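PDB 3P09: beta-lactamase from Francisella tularensis subsp. tularensis, which probably hydrolyses the beta-lactam ring of antibiotics to give substituted beta-amino acids, as a class A beta-lactamase linked to antibiotic resistance. Local coordinates for residues A[140-144]-A[157-161]; A[65-69]-A[181-185]; A[75-79]-A[193-198]. All coordinates share one frame; numbering follows the deposited sequence.

Interaction 1 (A[140-144]-A[157-161]); sequences LQNLN and ITADE. With SO4 (sulfate ion), chain E.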
loop_
_atom_site.group_PDB
_atom_site.type_symbol
_atom_site.label_atom_id
_atom_site.label_comp_id
_atom_site.label_asym_id
_atom_site.label_seq_id
_atom_site.Cartn_x
_atom_site.Cartn_y
_atom_site.Cartn_z
ATOM N N LEU A 140 -3.056 15.012 9.198
ATOM C CA LEU A 140 -1.973 14.034 9.250
ATOM C C LEU A 140 -1.605 13.567 10.646
ATOM O O LEU A 140 -1.147 12.433 10.826
ATOM C CB LEU A 140 -0.733 14.603 8.565
ATOM C CG LEU A 140 -0.905 14.714 7.057
ATOM C CD1 LEU A 140 0.294 15.408 6.450
ATOM C CD2 LEU A 140 -1.077 13.311 6.463
ATOM N N GLN A 141 -1.775 14.440 11.635
ATOM C CA GLN A 141 -1.458 14.061 12.996
ATOM C C GLN A 141 -2.315 12.881 13.426
ATOM O O GLN A 141 -1.821 11.941 14.048
ATOM C CB GLN A 141 -1.627 15.242 13.951
ATOM C CG GLN A 141 -0.624 16.354 13.713
ATOM C CD GLN A 141 -0.738 17.466 14.737
ATOM O OE1 GLN A 141 0.116 17.605 15.613
ATOM N NE2 GLN A 141 -1.802 18.262 14.635
ATOM N N ASN A 142 -3.594 12.915 13.073
ATOM C CA ASN A 142 -4.493 11.814 13.395
ATOM C C ASN A 142 -4.120 10.518 12.689
ATOM O O ASN A 142 -4.226 9.431 13.264
ATOM C CB ASN A 142 -5.947 12.184 13.093
ATOM C CG ASN A 142 -6.528 13.104 14.143
ATOM O OD1 ASN A 142 -6.012 13.179 15.256
ATOM N ND2 ASN A 142 -7.602 13.806 13.801
ATOM N N LEU A 143 -3.707 10.636 11.433
ATOM C CA LEU A 143 -3.244 9.477 10.684
ATOM C C LEU A 143 -2.036 8.836 11.357
ATOM O O LEU A 143 -2.001 7.621 11.547
ATOM C CB LEU A 143 -2.911 9.864 9.243
ATOM C CG LEU A 143 -2.338 8.766 8.347
ATOM C CD1 LEU A 143 -3.259 7.553 8.337
ATOM C CD2 LEU A 143 -2.124 9.311 6.931
ATOM N N ASN A 144 -1.040 9.647 11.708
ATOM C CA ASN A 144 0.143 9.127 12.388
ATOM C C ASN A 144 -0.173 8.516 13.757
ATOM O O ASN A 144 0.423 7.518 14.143
ATOM C CB ASN A 144 1.212 10.203 12.502
ATOM C CG ASN A 144 1.847 10.514 11.168
ATOM O OD1 ASN A 144 2.294 9.611 10.461
ATOM N ND2 ASN A 144 1.859 11.788 10.797
ATOM N N ILE A 157 5.131 9.468 8.025
ATOM C CA ILE A 157 4.420 10.226 6.999
ATOM C C ILE A 157 4.304 11.689 7.418
ATOM O O ILE A 157 3.852 11.991 8.536
ATOM C CB ILE A 157 3.023 9.647 6.782
ATOM C CG1 ILE A 157 3.126 8.240 6.184
ATOM C CG2 ILE A 157 2.205 10.562 5.871
ATOM C CD1 ILE A 157 1.848 7.485 6.251
ATOM N N THR A 158 4.722 12.606 6.547
ATOM C CA THR A 158 4.752 14.025 6.933
ATOM C C THR A 158 4.023 14.897 5.932
ATOM O O THR A 158 4.029 16.125 6.050
ATOM C CB THR A 158 6.188 14.564 7.071
ATOM O OG1 THR A 158 6.867 14.440 5.814
ATOM C CG2 THR A 158 6.950 13.802 8.156
ATOM N N ALA A 159 3.400 14.264 4.946
ATOM C CA ALA A 159 2.667 15.011 3.934
ATOM C C ALA A 159 1.638 14.138 3.227
ATOM O O ALA A 159 1.657 12.912 3.333
ATOM C CB ALA A 159 3.638 15.623 2.920
ATOM N N ASP A 160 0.728 14.788 2.515
ATOM C CA ASP A 160 -0.211 14.078 1.666
ATOM C C ASP A 160 0.253 14.199 0.213
ATOM O O ASP A 160 1.450 14.348 -0.026
ATOM C CB ASP A 160 -1.650 14.551 1.903
ATOM C CG ASP A 160 -1.833 16.035 1.676
ATOM O OD1 ASP A 160 -0.997 16.643 0.970
ATOM O OD2 ASP A 160 -2.835 16.584 2.192
ATOM N N GLU A 161 -0.666 14.112 -0.748
ATOM C CA GLU A 161 -0.289 14.062 -2.165
ATOM C C GLU A 161 -0.170 15.453 -2.744
ATOM O O GLU A 161 -1.020 16.295 -2.485
ATOM C CB GLU A 161 -1.339 13.280 -2.990
ATOM C CG GLU A 161 -1.345 11.754 -2.795
ATOM C CD GLU A 161 -0.284 11.051 -3.617
ATOM O OE1 GLU A 161 0.152 11.621 -4.637
ATOM O OE2 GLU A 161 0.120 9.928 -3.248
HETATM S S SO4 E . -1.828 18.448 10.392
HETATM O O1 SO4 E . -2.395 18.325 9.048
HETATM O O2 SO4 E . -0.390 18.198 10.335
HETATM O O3 SO4 E . -2.061 19.798 10.896
HETATM O O4 SO4 E . -2.453 17.478 11.291
#
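N144 and I157 meet through one polar bond: the amide of N144 reaches out from helix 140-149, and its ND2 donates to the backbone O of I157 at 3.0 Å. The bond is moderately bent, with an N-H...O angle of 149°, and the acceptor sits a little out of the amide plane. CG of N144 lies anti to its own carbonyl carbon (chi1 -71°), which sends the amide toward the loop.

One turn earlier on the helix, L140 points at the loop too. Its CD1 presses on CA of A159 at 3.5 Å, tight for two carbons, and also lies against the carbonyl carbon of T158; CD2 faces CG2 of I157 at 4.3 Å. L143 adds a looser touch, CD2 to CD1 of I157.

At the N-terminal end of the helix a sulfate, probably from the crystallisation liquor, accepts from N of Q141 through O4 at 3.1 Å and weakly from N of L140 through O1.

The loop probably corresponds to the omega loop of class A enzymes; E161, at the far end of the segment, has a weak hydrogen bond to S64. N of I157 and both N and O of A159 are buried without a partner in the model, and across these two segments a single amide bond and methyl packing hold the loop, not a backbone network.

Interaction 2 (A[65-69]-A[181-185]); sequences VFKFL and ITKDI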
loop_
_atom_site.group_PDB
_atom_site.type_symbol
_atom_site.label_atom_id
_atom_site.label_comp_id
_atom_site.label_asym_id
_atom_site.label_seq_id
_atom_site.Cartn_x
_atom_site.Cartn_y
_atom_site.Cartn_z
ATOM N N VAL A 65 1.458 3.832 -1.304
ATOM C CA VAL A 65 1.073 2.746 -0.401
ATOM C C VAL A 65 0.425 3.282 0.895
ATOM O O VAL A 65 -0.412 2.619 1.510
ATOM C CB VAL A 65 2.268 1.826 -0.087
ATOM C CG1 VAL A 65 1.888 0.777 0.960
ATOM C CG2 VAL A 65 2.744 1.139 -1.368
ATOM N N PHE A 66 0.807 4.485 1.309
ATOM C CA PHE A 66 0.238 5.060 2.526
ATOM C C PHE A 66 -1.293 5.069 2.446
ATOM O O PHE A 66 -1.975 5.097 3.466
ATOM C CB PHE A 66 0.784 6.480 2.781
ATOM C CG PHE A 66 -0.033 7.583 2.153
ATOM C CD1 PHE A 66 0.168 7.952 0.829
ATOM C CD2 PHE A 66 -0.987 8.270 2.899
ATOM C CE1 PHE A 66 -0.581 8.971 0.257
ATOM C CE2 PHE A 66 -1.742 9.278 2.333
ATOM C CZ PHE A 66 -1.542 9.630 1.008
ATOM N N LYS A 67 -1.843 5.039 1.233
ATOM C CA LYS A 67 -3.299 5.153 1.110
ATOM C C LYS A 67 -4.073 4.010 1.797
ATOM O O LYS A 67 -5.219 4.202 2.192
ATOM C CB LYS A 67 -3.721 5.335 -0.361
ATOM C CG LYS A 67 -3.269 6.692 -0.919
ATOM C CD LYS A 67 -3.283 6.735 -2.449
ATOM C CE LYS A 67 -2.747 8.092 -2.933
ATOM N NZ LYS A 67 -2.634 8.129 -4.423
ATOM N N PHE A 68 -3.466 2.834 1.957
ATOM C CA PHE A 68 -4.189 1.771 2.665
ATOM C C PHE A 68 -4.190 1.984 4.180
ATOM O O PHE A 68 -5.134 1.592 4.870
ATOM C CB PHE A 68 -3.749 0.342 2.251
ATOM C CG PHE A 68 -2.557 -0.215 3.020
ATOM C CD1 PHE A 68 -2.683 -0.628 4.347
ATOM C CD2 PHE A 68 -1.329 -0.381 2.380
ATOM C CE1 PHE A 68 -1.597 -1.164 5.038
ATOM C CE2 PHE A 68 -0.223 -0.914 3.070
ATOM C CZ PHE A 68 -0.367 -1.306 4.399
ATOM N N LEU A 69 -3.147 2.626 4.693
ATOM C CA LEU A 69 -3.123 3.018 6.108
ATOM C C LEU A 69 -4.200 4.058 6.398
ATOM O O LEU A 69 -4.876 4.027 7.435
ATOM C CB LEU A 69 -1.763 3.608 6.461
ATOM C CG LEU A 69 -0.613 2.620 6.333
ATOM C CD1 LEU A 69 0.735 3.344 6.557
ATOM C CD2 LEU A 69 -0.788 1.505 7.339
ATOM N N ILE A 181 5.247 -2.295 6.967
ATOM C CA ILE A 181 4.110 -2.064 6.089
ATOM C C ILE A 181 3.344 -3.361 5.847
ATOM O O ILE A 181 2.137 -3.336 5.673
ATOM C CB ILE A 181 4.525 -1.436 4.751
ATOM C CG1 ILE A 181 3.311 -0.780 4.088
ATOM C CG2 ILE A 181 5.184 -2.481 3.835
ATOM C CD1 ILE A 181 2.789 0.408 4.890
ATOM N N THR A 182 4.044 -4.494 5.892
ATOM C CA THR A 182 3.419 -5.796 5.660
ATOM C C THR A 182 2.670 -6.271 6.906
ATOM O O THR A 182 1.565 -6.788 6.807
ATOM C CB THR A 182 4.468 -6.862 5.211
ATOM O OG1 THR A 182 5.067 -6.445 3.984
ATOM C CG2 THR A 182 3.825 -8.228 4.976
ATOM N N LYS A 183 3.275 -6.112 8.079
ATOM C CA LYS A 183 2.545 -6.328 9.328
ATOM C C LYS A 183 1.280 -5.446 9.366
ATOM O O LYS A 183 0.225 -5.872 9.838
ATOM C CB LYS A 183 3.445 -6.063 10.546
ATOM C CG LYS A 183 4.535 -7.131 10.750
ATOM C CD LYS A 183 5.180 -7.071 12.144
ATOM C CE LYS A 183 5.520 -5.662 12.538
ATOM N NZ LYS A 183 5.845 -5.545 13.998
ATOM N N ASP A 184 1.380 -4.223 8.851
ATOM C CA ASP A 184 0.232 -3.307 8.857
ATOM C C ASP A 184 -0.948 -3.826 8.045
ATOM O O ASP A 184 -2.085 -3.800 8.504
ATOM C CB ASP A 184 0.611 -1.937 8.294
ATOM C CG ASP A 184 1.471 -1.130 9.244
ATOM O OD1 ASP A 184 1.555 -1.492 10.443
ATOM O OD2 ASP A 184 2.055 -0.125 8.785
ATOM N N ILE A 185 -0.683 -4.264 6.820
ATOM C CA ILE A 185 -1.785 -4.692 5.962
ATOM C C ILE A 185 -2.400 -5.972 6.520
ATOM O O ILE A 185 -3.609 -6.166 6.455
ATOM C CB ILE A 185 -1.345 -4.862 4.480
ATOM C CG1 ILE A 185 -2.565 -4.787 3.551
ATOM C CG2 ILE A 185 -0.586 -6.164 4.275
ATOM C CD1 ILE A 185 -2.195 -4.684 2.064
#
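F68 reaches from helix 66-80 to helix 178-190, a helix-helix contact buried in the class A beta-lactamase fold. Just before it in sequence lies what is probably the SxxK motif, S64 and K67, with NZ of K67 hydrogen-bonded to S64 and to the backbone O of S125. The contact itself is largely apolar.

From CB, F68 points at the other helix, and chi1 of 87° sets CG between the backbone N and the carbonyl carbon and lays the ring against I181 and I185. Its two sides then part company. CE1 lies against the backbone of I185, 3.7 Å from CA, with CB of D184 near the ring plane at the same edge. CE2 meets the side chain of I181, 3.7 Å from CG1. At the tip, CZ approaches the backbone O of I181 at 3.5 Å and CD1 of the same residue at 3.6 Å. One face receives CG1 of I185 in a CH-pi contact, 4.2 Å from the centroid and 15° off the ring normal; CG of L69 lies over the opposite face, toward the rim. The ring is therefore held on both faces and round its outer edge.

V65 and L69 fill in beside it. Both close on I181, V65 through CG1 and L69 through CD1, and V65 and I185 also pack on V242 of strand 239-246, which places both sides of the contact against the sheet. The closeness of OD2 of D184 to OD2 of D152 suggests that one carboxylate may be protonated; CD2 of L69 stands 3.6 Å from OD2 of D184.

Interaction 3 (A[75-79]-A[193-198]); sequences LDYDM and ILDKKH. With SO4 (sulfate ion), chain C.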
loop_
_atom_site.group_PDB
_atom_site.type_symbol
_atom_site.label_atom_id
_atom_site.label_comp_id
_atom_site.label_asym_id
_atom_site.label_seq_id
_atom_site.Cartn_x
_atom_site.Cartn_y
_atom_site.Cartn_z
ATOM N N LEU A 75 -11.664 3.583 8.538
ATOM C CA LEU A 75 -12.543 2.507 9.007
ATOM C C LEU A 75 -12.575 2.435 10.530
ATOM O O LEU A 75 -13.623 2.176 11.140
ATOM C CB LEU A 75 -12.101 1.166 8.420
ATOM C CG LEU A 75 -12.283 1.056 6.899
ATOM C CD1 LEU A 75 -11.573 -0.153 6.330
ATOM C CD2 LEU A 75 -13.758 1.008 6.561
ATOM N N ASP A 76 -11.422 2.658 11.145
ATOM C CA ASP A 76 -11.329 2.690 12.595
ATOM C C ASP A 76 -12.183 3.861 13.080
ATOM O O ASP A 76 -12.956 3.732 14.028
ATOM C CB ASP A 76 -9.854 2.842 13.002
ATOM C CG ASP A 76 -9.664 3.160 14.483
ATOM O OD1 ASP A 76 -9.529 2.214 15.287
ATOM O OD2 ASP A 76 -9.613 4.359 14.838
ATOM N N TYR A 77 -12.060 5.000 12.402
ATOM C CA TYR A 77 -12.848 6.184 12.755
ATOM C C TYR A 77 -14.331 5.845 12.735
ATOM O O TYR A 77 -15.078 6.165 13.672
ATOM C CB TYR A 77 -12.558 7.324 11.776
ATOM C CG TYR A 77 -13.110 8.667 12.202
ATOM C CD1 TYR A 77 -12.348 9.534 12.977
ATOM C CD2 TYR A 77 -14.387 9.065 11.839
ATOM C CE1 TYR A 77 -12.843 10.765 13.379
ATOM C CE2 TYR A 77 -14.893 10.302 12.231
ATOM C CZ TYR A 77 -14.113 11.145 12.999
ATOM O OH TYR A 77 -14.605 12.368 13.398
ATOM N N ASP A 78 -14.754 5.163 11.679
ATOM C CA ASP A 78 -16.157 4.795 11.528
ATOM C C ASP A 78 -16.632 3.936 12.697
ATOM O O ASP A 78 -17.762 4.080 13.166
ATOM C CB ASP A 78 -16.410 4.080 10.197
ATOM C CG ASP A 78 -17.866 3.668 10.032
ATOM O OD1 ASP A 78 -18.703 4.552 9.755
ATOM O OD2 ASP A 78 -18.176 2.467 10.180
HETATM N N MSE A 79 -15.769 3.039 13.160
HETATM C CA MSE A 79 -16.112 2.215 14.309
HETATM C C MSE A 79 -16.391 3.078 15.538
HETATM O O MSE A 79 -17.282 2.772 16.332
HETATM C CB MSE A 79 -14.995 1.213 14.600
HETATM C CG MSE A 79 -14.958 0.051 13.623
HETATM SE SE MSE A 79 -13.394 -1.069 13.953
HETATM C CE MSE A 79 -13.782 -1.614 15.784
ATOM N N ILE A 193 -7.758 -4.901 15.320
ATOM C CA ILE A 193 -8.095 -3.487 15.454
ATOM C C ILE A 193 -9.423 -3.122 14.802
ATOM O O ILE A 193 -10.213 -2.382 15.387
ATOM C CB ILE A 193 -6.985 -2.558 14.956
ATOM C CG1 ILE A 193 -6.597 -2.933 13.544
ATOM C CG2 ILE A 193 -5.772 -2.617 15.881
ATOM C CD1 ILE A 193 -6.706 -1.774 12.629
ATOM N N LEU A 194 -9.655 -3.618 13.585
ATOM C CA LEU A 194 -10.951 -3.474 12.938
ATOM C C LEU A 194 -11.809 -4.688 13.286
ATOM O O LEU A 194 -11.281 -5.780 13.465
ATOM C CB LEU A 194 -10.785 -3.391 11.413
ATOM C CG LEU A 194 -10.004 -2.189 10.899
ATOM C CD1 LEU A 194 -10.011 -2.165 9.367
ATOM C CD2 LEU A 194 -10.586 -0.919 11.478
ATOM N N ASP A 195 -13.127 -4.517 13.367
ATOM C CA ASP A 195 -13.986 -5.662 13.666
ATOM C C ASP A 195 -14.308 -6.408 12.385
ATOM O O ASP A 195 -13.885 -5.991 11.312
ATOM C CB ASP A 195 -15.262 -5.240 14.390
ATOM C CG ASP A 195 -16.105 -4.275 13.586
ATOM O OD1 ASP A 195 -15.909 -4.175 12.355
ATOM O OD2 ASP A 195 -16.981 -3.618 14.191
ATOM N N LYS A 196 -15.071 -7.493 12.486
ATOM C CA LYS A 196 -15.352 -8.303 11.307
ATOM C C LYS A 196 -15.926 -7.494 10.150
ATOM O O LYS A 196 -15.465 -7.611 9.021
ATOM C CB LYS A 196 -16.281 -9.475 11.625
ATOM C CG LYS A 196 -16.553 -10.355 10.408
ATOM C CD LYS A 196 -17.532 -11.478 10.720
ATOM C CE LYS A 196 -17.521 -12.533 9.621
ATOM N NZ LYS A 196 -17.775 -11.950 8.266
ATOM N N LYS A 197 -16.940 -6.682 10.413
ATOM C CA LYS A 197 -17.557 -5.935 9.321
ATOM C C LYS A 197 -16.548 -5.033 8.619
ATOM O O LYS A 197 -16.563 -4.898 7.393
ATOM C CB LYS A 197 -18.742 -5.103 9.808
ATOM C CG LYS A 197 -19.466 -4.397 8.673
ATOM C CD LYS A 197 -20.842 -3.895 9.094
ATOM C CE LYS A 197 -20.758 -2.537 9.767
ATOM N NZ LYS A 197 -20.160 -1.519 8.861
ATOM N N HIS A 198 -15.672 -4.405 9.395
ATOM C CA HIS A 198 -14.733 -3.449 8.817
ATOM C C HIS A 198 -13.531 -4.104 8.167
ATOM O O HIS A 198 -12.995 -3.569 7.194
ATOM C CB HIS A 198 -14.304 -2.395 9.839
ATOM C CG HIS A 198 -15.415 -1.470 10.235
ATOM N ND1 HIS A 198 -16.363 -1.809 11.175
ATOM C CD2 HIS A 198 -15.742 -0.232 9.795
ATOM C CE1 HIS A 198 -17.221 -0.811 11.310
ATOM N NE2 HIS A 198 -16.871 0.156 10.480
HETATM S S SO4 C . -14.972 -8.328 16.552
HETATM O O1 SO4 C . -14.710 -8.956 15.257
HETATM O O2 SO4 C . -13.899 -7.395 16.884
HETATM O O3 SO4 C . -16.244 -7.614 16.483
HETATM O O4 SO4 C . -15.044 -9.344 17.597
#
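H198 and D78 make the polar bond that joins helix 66-80 to the start of helix 196-208. NE2 of H198 donates to OD2 of D78 at 2.7 Å, essentially straight at 179°. The acceptor lies in the imidazole plane and offers its anti lone pair, while carboxylate and ring planes stand 48° apart. D78 has CG anti to its backbone N (chi1 179°), which carries the carboxylate out to the ring's edge; its OD1 is taken by the backbone N of L85.

A second set of bonds works within the 193-198 segment. D195 is the N-cap of helix 196-208, and its OD1 accepts both from N of H198, the capping bond, and from ND1 of the same residue at 2.7 Å. Both ring nitrogens thus donate to carboxylates. Beyond D195, N of K196 gives a hydrogen bond to a sulfate, probably from the crystallisation liquor.

Apolar and CH-pi contacts close round this core. In one of its two conformers the selenomethionine M79 makes a CH-pi contact, CG over a face of the H198 ring, and its SE goes on to L194; this holds for that copy alone. L75 crosses L194 at about a right angle, CD1 to CD1 at 4.0 Å, and its CD2 lies near the ring edge of H198.

With both ring nitrogens donating, the imidazole would carry two hydrogens and is probably positively charged, an ionisation the two carboxylates would favour; the paired bonds fix its rotation while linking helix cap to neighbouring helix.

How the interactions relate
Interactions 2 and 3 share helix 66-80, which meets helix 178-190 near its start and helix 196-208 near its end. Interaction 2 is the most central, its centre about 5 Å from the centre of the chain, and relies on apolar packing. Interaction 3, its centre about 18 Å from the centre of the chain, is also largely buried, yet turns on a histidine between two carboxylates. Interaction 1 is partly buried and mixes one amide bond with leucine packing on a loop. It touches interaction 2, where E161 comes near K67 in a long, weak ion pair and I157 packs on F66; interaction 3 touches neither of the others.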